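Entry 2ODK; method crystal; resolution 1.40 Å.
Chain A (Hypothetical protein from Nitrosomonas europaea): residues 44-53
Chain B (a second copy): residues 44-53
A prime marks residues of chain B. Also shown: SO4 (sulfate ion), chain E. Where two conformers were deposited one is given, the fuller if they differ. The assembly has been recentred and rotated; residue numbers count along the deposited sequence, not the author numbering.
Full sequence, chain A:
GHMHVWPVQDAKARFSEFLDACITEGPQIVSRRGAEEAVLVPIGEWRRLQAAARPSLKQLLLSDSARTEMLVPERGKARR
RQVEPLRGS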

ATOM      1  N   GLY A  44      -9.243  -2.520   5.864  1.00  9.10           N
ATOM      2  CA  GLY A  44     -10.719  -2.490   6.000  1.00  9.16           C
ATOM      3  C   GLY A  44     -11.338  -1.561   4.971  1.00  9.20           C
ATOM      4  O   GLY A  44     -12.421  -1.846   4.409  1.00  9.56           O
ATOM      5  N   GLU A  45     -10.649  -0.443   4.711  1.00  9.93           N
ATOM      6  CA  GLU A  45     -11.149   0.505   3.725  1.00 11.08           C
ATOM      7  C   GLU A  45     -11.132  -0.130   2.328  1.00 10.87           C
ATOM      8  O   GLU A  45     -12.101   0.018   1.559  1.00 11.64           O
ATOM      9  N   TRP A  46     -10.033  -0.843   1.997  1.00 11.79           N
ATOM     10  CA  TRP A  46      -9.975  -1.555   0.742  1.00 13.17           C
ATOM     11  C   TRP A  46     -11.098  -2.596   0.608  1.00 11.61           C
ATOM     12  O   TRP A  46     -11.773  -2.675  -0.446  1.00 13.09           O
ATOM     13  N   ARG A  47     -11.315  -3.396   1.659  1.00 11.85           N
ATOM     14  CA  ARG A  47     -12.356  -4.439   1.569  1.00 10.94           C
ATOM     15  C   ARG A  47     -13.723  -3.803   1.298  1.00 10.75           C
ATOM     16  O   ARG A  47     -14.503  -4.307   0.496  1.00 12.02           O
ATOM     17  N   ARG A  48     -13.995  -2.684   1.976  1.00 10.32           N
ATOM     18  CA  ARG A  48     -15.307  -2.055   1.770  1.00 10.37           C
ATOM     19  C   ARG A  48     -15.447  -1.475   0.373  1.00 12.72           C
ATOM     20  O   ARG A  48     -16.520  -1.548  -0.228  1.00 14.03           O
ATOM     21  N   LEU A  49     -14.352  -0.942  -0.151  1.00 14.09           N
ATOM     22  CA  LEU A  49     -14.319  -0.433  -1.530  0.50 16.74           C
ATOM     23  C   LEU A  49     -14.621  -1.563  -2.513  1.00 16.93           C
ATOM     24  O   LEU A  49     -15.393  -1.408  -3.486  1.00 20.05           O
ATOM     25  N   GLN A  50     -13.965  -2.709  -2.287  1.00 17.62           N
ATOM     26  CA  GLN A  50     -14.162  -3.930  -3.110  0.60 18.03           C
ATOM     27  C   GLN A  50     -15.633  -4.351  -3.096  1.00 19.64           C
ATOM     28  O   GLN A  50     -16.211  -4.692  -4.147  1.00 21.21           O
ATOM     29  N   ALA A  51     -16.228  -4.349  -1.907  1.00 18.88           N
ATOM     30  CA  ALA A  51     -17.615  -4.800  -1.768  1.00 20.70           C
ATOM     31  C   ALA A  51     -18.553  -3.840  -2.484  1.00 22.29           C
ATOM     32  O   ALA A  51     -19.588  -4.293  -3.020  1.00 24.80           O
ATOM     33  N   ALA A  52     -18.216  -2.552  -2.519  1.00 23.02           N
ATOM     34  CA  ALA A  52     -19.130  -1.536  -3.097  1.00 26.24           C
ATOM     35  C   ALA A  52     -18.988  -1.482  -4.606  1.00 28.32           C
ATOM     36  O   ALA A  52     -19.926  -1.070  -5.300  1.00 29.69           O
ATOM     37  N   ALA A  53     -17.817  -1.857  -5.103  1.00 29.95           N
ATOM     38  CA  ALA A  53     -17.540  -1.896  -6.548  1.00 32.38           C
ATOM     39  C   ALA A  53     -17.949  -3.248  -7.086  1.00 34.12           C
ATOM     40  O   ALA A  53     -18.973  -3.361  -7.744  1.00 36.57           O
TER
ATOM     41  N   GLY B  44      -3.443   3.477 -10.377  1.00 17.32           N
ATOM     42  CA  GLY B  44      -4.551   3.536 -11.357  1.00 18.12           C
ATOM     43  C   GLY B  44      -5.734   2.718 -10.863  1.00 18.67           C
ATOM     44  O   GLY B  44      -6.895   3.195 -10.894  1.00 19.57           O
ATOM     45  N   GLU B  45      -5.443   1.505 -10.392  1.00 17.64           N
ATOM     46  CA  GLU B  45      -6.464   0.611  -9.863  1.00 17.40           C
ATOM     47  C   GLU B  45      -7.186   1.253  -8.689  1.00 17.31           C
ATOM     48  O   GLU B  45      -8.436   1.170  -8.589  1.00 17.94           O
ATOM     49  N   TRP B  46      -6.444   1.908  -7.812  1.00 16.41           N
ATOM     50  CA  TRP B  46      -7.071   2.624  -6.693  1.00 17.87           C
ATOM     51  C   TRP B  46      -8.070   3.673  -7.186  1.00 20.09           C
ATOM     52  O   TRP B  46      -9.233   3.727  -6.721  1.00 20.65           O
ATOM     53  N   ARG B  47      -7.640   4.498  -8.131  1.00 20.84           N
ATOM     54  CA  ARG B  47      -8.506   5.565  -8.670  0.60 22.93           C
ATOM     55  C   ARG B  47      -9.742   4.953  -9.312  1.00 23.17           C
ATOM     56  O   ARG B  47     -10.890   5.460  -9.133  1.00 24.62           O
ATOM     57  N   ARG B  48      -9.540   3.871 -10.049  1.00 23.15           N
ATOM     58  CA  ARG B  48     -10.648   3.225 -10.759  1.00 24.43           C
ATOM     59  C   ARG B  48     -11.658   2.576  -9.812  1.00 24.54           C
ATOM     60  O   ARG B  48     -12.888   2.576 -10.060  1.00 26.16           O
ATOM     61  N   LEU B  49     -11.146   1.993  -8.737  1.00 23.79           N
ATOM     62  CA  LEU B  49     -12.029   1.402  -7.744  0.50 24.31           C
ATOM     63  C   LEU B  49     -12.856   2.482  -7.066  1.00 24.35           C
ATOM     64  O   LEU B  49     -14.067   2.261  -6.795  1.00 25.31           O
ATOM     65  N   GLN B  50     -12.240   3.625  -6.772  1.00 25.20           N
ATOM     66  CA  GLN B  50     -12.972   4.695  -6.122  0.50 26.26           C
ATOM     67  C   GLN B  50     -14.123   5.151  -7.022  1.00 27.10           C
ATOM     68  O   GLN B  50     -15.245   5.393  -6.510  1.00 28.76           O
ATOM     69  N   ALA B  51     -13.878   5.211  -8.331  1.00 27.75           N
ATOM     70  CA  ALA B  51     -14.918   5.598  -9.323  1.00 29.69           C
ATOM     71  C   ALA B  51     -16.013   4.526  -9.429  1.00 30.39           C
ATOM     72  O   ALA B  51     -17.215   4.849  -9.500  1.00 32.47           O
ATOM     73  N   ALA B  52     -15.613   3.256  -9.431  1.00 30.46           N
ATOM     74  CA  ALA B  52     -16.548   2.119  -9.479  1.00 30.48           C
ATOM     75  C   ALA B  52     -17.399   1.951  -8.194  1.00 31.04           C
ATOM     76  O   ALA B  52     -18.499   1.366  -8.242  1.00 32.47           O
ATOM     77  N   ALA B  53     -16.897   2.421  -7.057  0.80 30.37           N
ATOM     78  CA  ALA B  53     -17.668   2.312  -5.808  0.80 30.57           C
ATOM     79  C   ALA B  53     -18.703   3.438  -5.726  0.80 31.53           C
ATOM     80  O   ALA B  53     -18.407   4.599  -6.049  0.80 33.10           O
TER

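The two copies of the helix cross at 54°, with their axes 9.0 Å apart at closest approach. The CA atoms of Trp46 and Trp46′ also lie 9.0 Å apart, and the backbones converge toward the C-terminal ends until the CA atoms of Ala53 and Ala53′ lie 4.3 Å apart. The interface is therefore a wedge, filled by large side chains where it is open and by alanines where it narrows. No hydrogen bond spans it; the contacts are mostly apolar.

Leu49 and Leu49′ form the central bumps, and both point their CA-to-CB bonds toward the partner helix. Leu49 is t at chi1 and p at chi2, whereas Leu49′ lies between wells, at -119° and -102°. Each was deposited in two conformers, and in those given here Leu49 CG comes within 2.9 Å of Leu49′ CD1, an unusually tight approach. Leu49 CD1 also enters the hollow beside the small side chain of Ala53′, 3.3 Å from its CB, and Leu49′ CD1 lies 4.1 Å from Ala53 CB in the counterpart contact.

At the wider end, Trp46 and Trp46′ leave the backbone sideways, but their t chi1 rotamers and chi2 values of -111° and -118° carry the rings inward. The rings meet edge to edge, with Trp46 CE3 4.3 Å from Trp46′ CZ3. Each also borders the opposing leucine: Leu49 CD2 is 3.3 Å from Trp46′ CZ3, while Trp46 CZ3 is a looser 4.4 Å from Leu49′ CG. The extended t,t side chains of Glu45 and Glu45′ reach across to the far ring edges, Glu45 OE2 lying 3.5 Å from Trp46′ CH2 and Glu45′ OE2 3.7 Å from Trp46 CH2.

At the narrow end the methyl groups pack against one another: Ala52 CB and Ala53′ CB are 3.9 Å apart, as are Ala53 CB and Ala52′ CB. The short side chains allow the backbones to draw together here.

Gln50 and Gln50′ point away, as do Ala51 and Ala51′. Outside the interface, Arg47 NH1 donates to Gln50 OE1 at 3.2 Å within its own helix. A sulfate, probably from the crystallisation liquor, is held by chain B alone among the two stretches: Gly44′ N donates to its O1 at 2.9 Å and Glu45′ N to its O4 at 2.8 Å. Arg48′, with chi1 m, chi2 t and chi3 m, folds back to join them, its NH1 bonding sulfate O3 at 3.2 Å and its NH2 sulfate O4 at 3.0 Å.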

ATOM      1  CB  GLU A  45     -10.277   1.764   3.740  1.00 11.74           C
ATOM      2  CG  GLU A  45     -10.670   2.789   2.696  1.00 14.41           C
ATOM      3  CD  GLU A  45      -9.937   4.123   2.854  1.00 15.62           C
ATOM      4  OE1 GLU A  45      -9.441   4.410   3.961  1.00 18.87           O
ATOM      5  OE2 GLU A  45      -9.876   4.906   1.867  1.00 21.30           O
ATOM      6  CB  TRP A  46      -8.601  -2.244   0.668  1.00 16.40           C
ATOM      7  CG  TRP A  46      -8.417  -3.247  -0.432  1.00 18.97           C
ATOM      8  CD1 TRP A  46      -8.287  -4.628  -0.316  1.00 20.29           C
ATOM      9  CD2 TRP A  46      -8.306  -2.939  -1.780  1.00 20.12           C
ATOM     10  NE1 TRP A  46      -8.108  -5.174  -1.554  1.00 26.85           N
ATOM     11  CE2 TRP A  46      -8.095  -4.163  -2.479  1.00 19.12           C
ATOM     12  CE3 TRP A  46      -8.312  -1.759  -2.479  1.00 18.08           C
ATOM     13  CZ2 TRP A  46      -7.942  -4.225  -3.844  1.00 22.79           C
ATOM     14  CZ3 TRP A  46      -8.150  -1.830  -3.898  1.00 22.37           C
ATOM     15  CH2 TRP A  46      -7.965  -3.043  -4.537  1.00 22.08           C
ATOM     16  CB  ARG A  47     -12.458  -5.249   2.860  1.00 11.92           C
ATOM     17  CG  ARG A  47     -11.192  -6.027   3.244  1.00 12.65           C
ATOM     18  CD  ARG A  47     -10.797  -7.021   2.171  1.00 13.41           C
ATOM     19  NE  ARG A  47      -9.668  -7.845   2.589  1.00 10.06           N
ATOM     20  CZ  ARG A  47      -9.057  -8.694   1.759  1.00 12.20           C
ATOM     21  NH1 ARG A  47      -9.537  -8.844   0.519  1.00 17.00           N
ATOM     22  NH2 ARG A  47      -8.042  -9.432   2.171  1.00 12.74           N
ATOM     23  CB  ARG A  48     -15.594  -1.016   2.850  1.00 11.30           C
ATOM     24  CG  ARG A  48     -15.806  -1.715   4.217  1.00 10.63           C
ATOM     25  CD  ARG A  48     -16.237  -0.695   5.264  1.00 11.18           C
ATOM     26  NE  ARG A  48     -15.231   0.316   5.553  1.00 10.50           N
ATOM     27  CZ  ARG A  48     -14.252   0.191   6.449  1.00  9.91           C
ATOM     28  NH1 ARG A  48     -14.119  -0.932   7.188  1.00 10.22           N
ATOM     29  NH2 ARG A  48     -13.363   1.174   6.617  1.00 11.93           N
ATOM     30  CB  LEU A  49     -12.909   0.125  -1.839  0.50 16.62           C
ATOM     31  CG  LEU A  49     -12.649   0.727  -3.226  0.50 18.20           C
ATOM     32  CD1 LEU A  49     -13.665   1.818  -3.459  0.50 20.09           C
ATOM     33  CD2 LEU A  49     -11.268   1.323  -3.283  0.50 18.10           C
ATOM     34  CB  GLN A  50     -13.293  -5.112  -2.606  0.60 18.16           C
ATOM     35  CG  GLN A  50     -11.750  -5.066  -2.884  0.60 17.91           C
ATOM     36  CD  GLN A  50     -11.020  -6.329  -2.368  0.60 17.52           C
ATOM     37  OE1 GLN A  50     -11.122  -6.696  -1.192  0.60 19.01           O
ATOM     38  NE2 GLN A  50     -10.305  -7.011  -3.257  0.60 19.96           N
ATOM     39  CB  ALA A  51     -17.999  -4.947  -0.299  1.00 20.88           C
ATOM     40  CB  ALA A  52     -18.867  -0.167  -2.515  1.00 25.85           C
ATOM     41  CB  ALA A  53     -16.083  -1.658  -6.815  1.00 32.32           C
TER
ATOM     42  CB  GLU B  45      -5.849  -0.732  -9.487  1.00 18.19           C
ATOM     43  CG  GLU B  45      -6.858  -1.721  -8.903  1.00 21.47           C
ATOM     44  CD  GLU B  45      -6.288  -3.101  -8.698  1.00 27.93           C
ATOM     45  OE1 GLU B  45      -5.244  -3.447  -9.315  1.00 31.81           O
ATOM     46  OE2 GLU B  45      -6.916  -3.862  -7.944  1.00 32.35           O
ATOM     47  CB  TRP B  46      -5.993   3.292  -5.852  1.00 18.44           C
ATOM     48  CG  TRP B  46      -6.495   4.158  -4.759  1.00 20.33           C
ATOM     49  CD1 TRP B  46      -6.287   5.512  -4.608  1.00 22.61           C
ATOM     50  CD2 TRP B  46      -7.238   3.731  -3.616  1.00 20.43           C
ATOM     51  NE1 TRP B  46      -6.878   5.946  -3.446  1.00 23.93           N
ATOM     52  CE2 TRP B  46      -7.479   4.886  -2.825  1.00 21.31           C
ATOM     53  CE3 TRP B  46      -7.762   2.501  -3.200  1.00 20.07           C
ATOM     54  CZ2 TRP B  46      -8.199   4.844  -1.627  1.00 22.90           C
ATOM     55  CZ3 TRP B  46      -8.497   2.466  -1.983  1.00 22.74           C
ATOM     56  CH2 TRP B  46      -8.688   3.633  -1.224  1.00 23.00           C
ATOM     57  CB  ARG B  47      -7.746   6.431  -9.694  0.60 23.99           C
ATOM     58  CG  ARG B  47      -6.435   7.077  -9.207  0.60 26.81           C
ATOM     59  CD  ARG B  47      -6.588   8.132  -8.094  0.60 31.32           C
ATOM     60  NE  ARG B  47      -5.395   8.985  -8.018  0.60 33.97           N
ATOM     61  CZ  ARG B  47      -4.975   9.635  -6.930  0.60 34.32           C
ATOM     62  NH1 ARG B  47      -5.643   9.530  -5.785  0.60 35.20           N
ATOM     63  NH2 ARG B  47      -3.866  10.378  -6.984  0.60 33.61           N
ATOM     64  CB  ARG B  48     -10.120   2.190 -11.728  1.00 25.29           C
ATOM     65  CG  ARG B  48      -9.420   2.839 -12.942  1.00 27.45           C
ATOM     66  CD  ARG B  48      -9.064   1.820 -13.989  1.00 31.60           C
ATOM     67  NE  ARG B  48      -8.138   0.771 -13.531  1.00 32.66           N
ATOM     68  CZ  ARG B  48      -6.800   0.851 -13.613  1.00 32.79           C
ATOM     69  NH1 ARG B  48      -6.227   1.942 -14.094  1.00 33.91           N
ATOM     70  NH2 ARG B  48      -6.040  -0.157 -13.191  1.00 33.15           N
ATOM     71  CB  LEU B  49     -11.213   0.594  -6.732  0.50 24.13           C
ATOM     72  CG  LEU B  49     -11.476  -0.915  -6.597  0.50 27.11           C
ATOM     73  CD1 LEU B  49     -12.314  -1.175  -5.361  0.50 28.36           C
ATOM     74  CD2 LEU B  49     -12.124  -1.568  -7.818  0.50 27.57           C
ATOM     75  CB  GLN B  50     -12.058   5.839  -5.702  0.50 26.16           C
ATOM     76  CG  GLN B  50     -11.172   5.489  -4.495  0.50 26.75           C
ATOM     77  CD  GLN B  50     -10.304   6.645  -4.062  0.50 27.98           C
ATOM     78  OE1 GLN B  50      -9.470   7.132  -4.828  0.50 29.61           O
ATOM     79  NE2 GLN B  50     -10.488   7.094  -2.825  0.50 29.80           N
ATOM     80  CB  ALA B  51     -14.276   5.868 -10.701  1.00 29.56           C
ATOM     81  CB  ALA B  52     -15.806   0.841  -9.771  1.00 30.59           C
ATOM     82  CB  ALA B  53     -16.749   2.319  -4.591  0.80 29.83           C
TER
HETATM   83  S   SO4 E 402      -2.336   0.874 -12.642  1.00 23.28           S
HETATM   84  O1  SO4 E 402      -1.556   1.902 -11.876  1.00 19.76           O
HETATM   85  O2  SO4 E 402      -1.452  -0.222 -13.127  1.00 23.47           O
HETATM   86  O3  SO4 E 402      -3.023   1.504 -13.810  1.00 25.55           O
HETATM   87  O4  SO4 E 402      -3.360   0.226 -11.833  1.00 22.44           O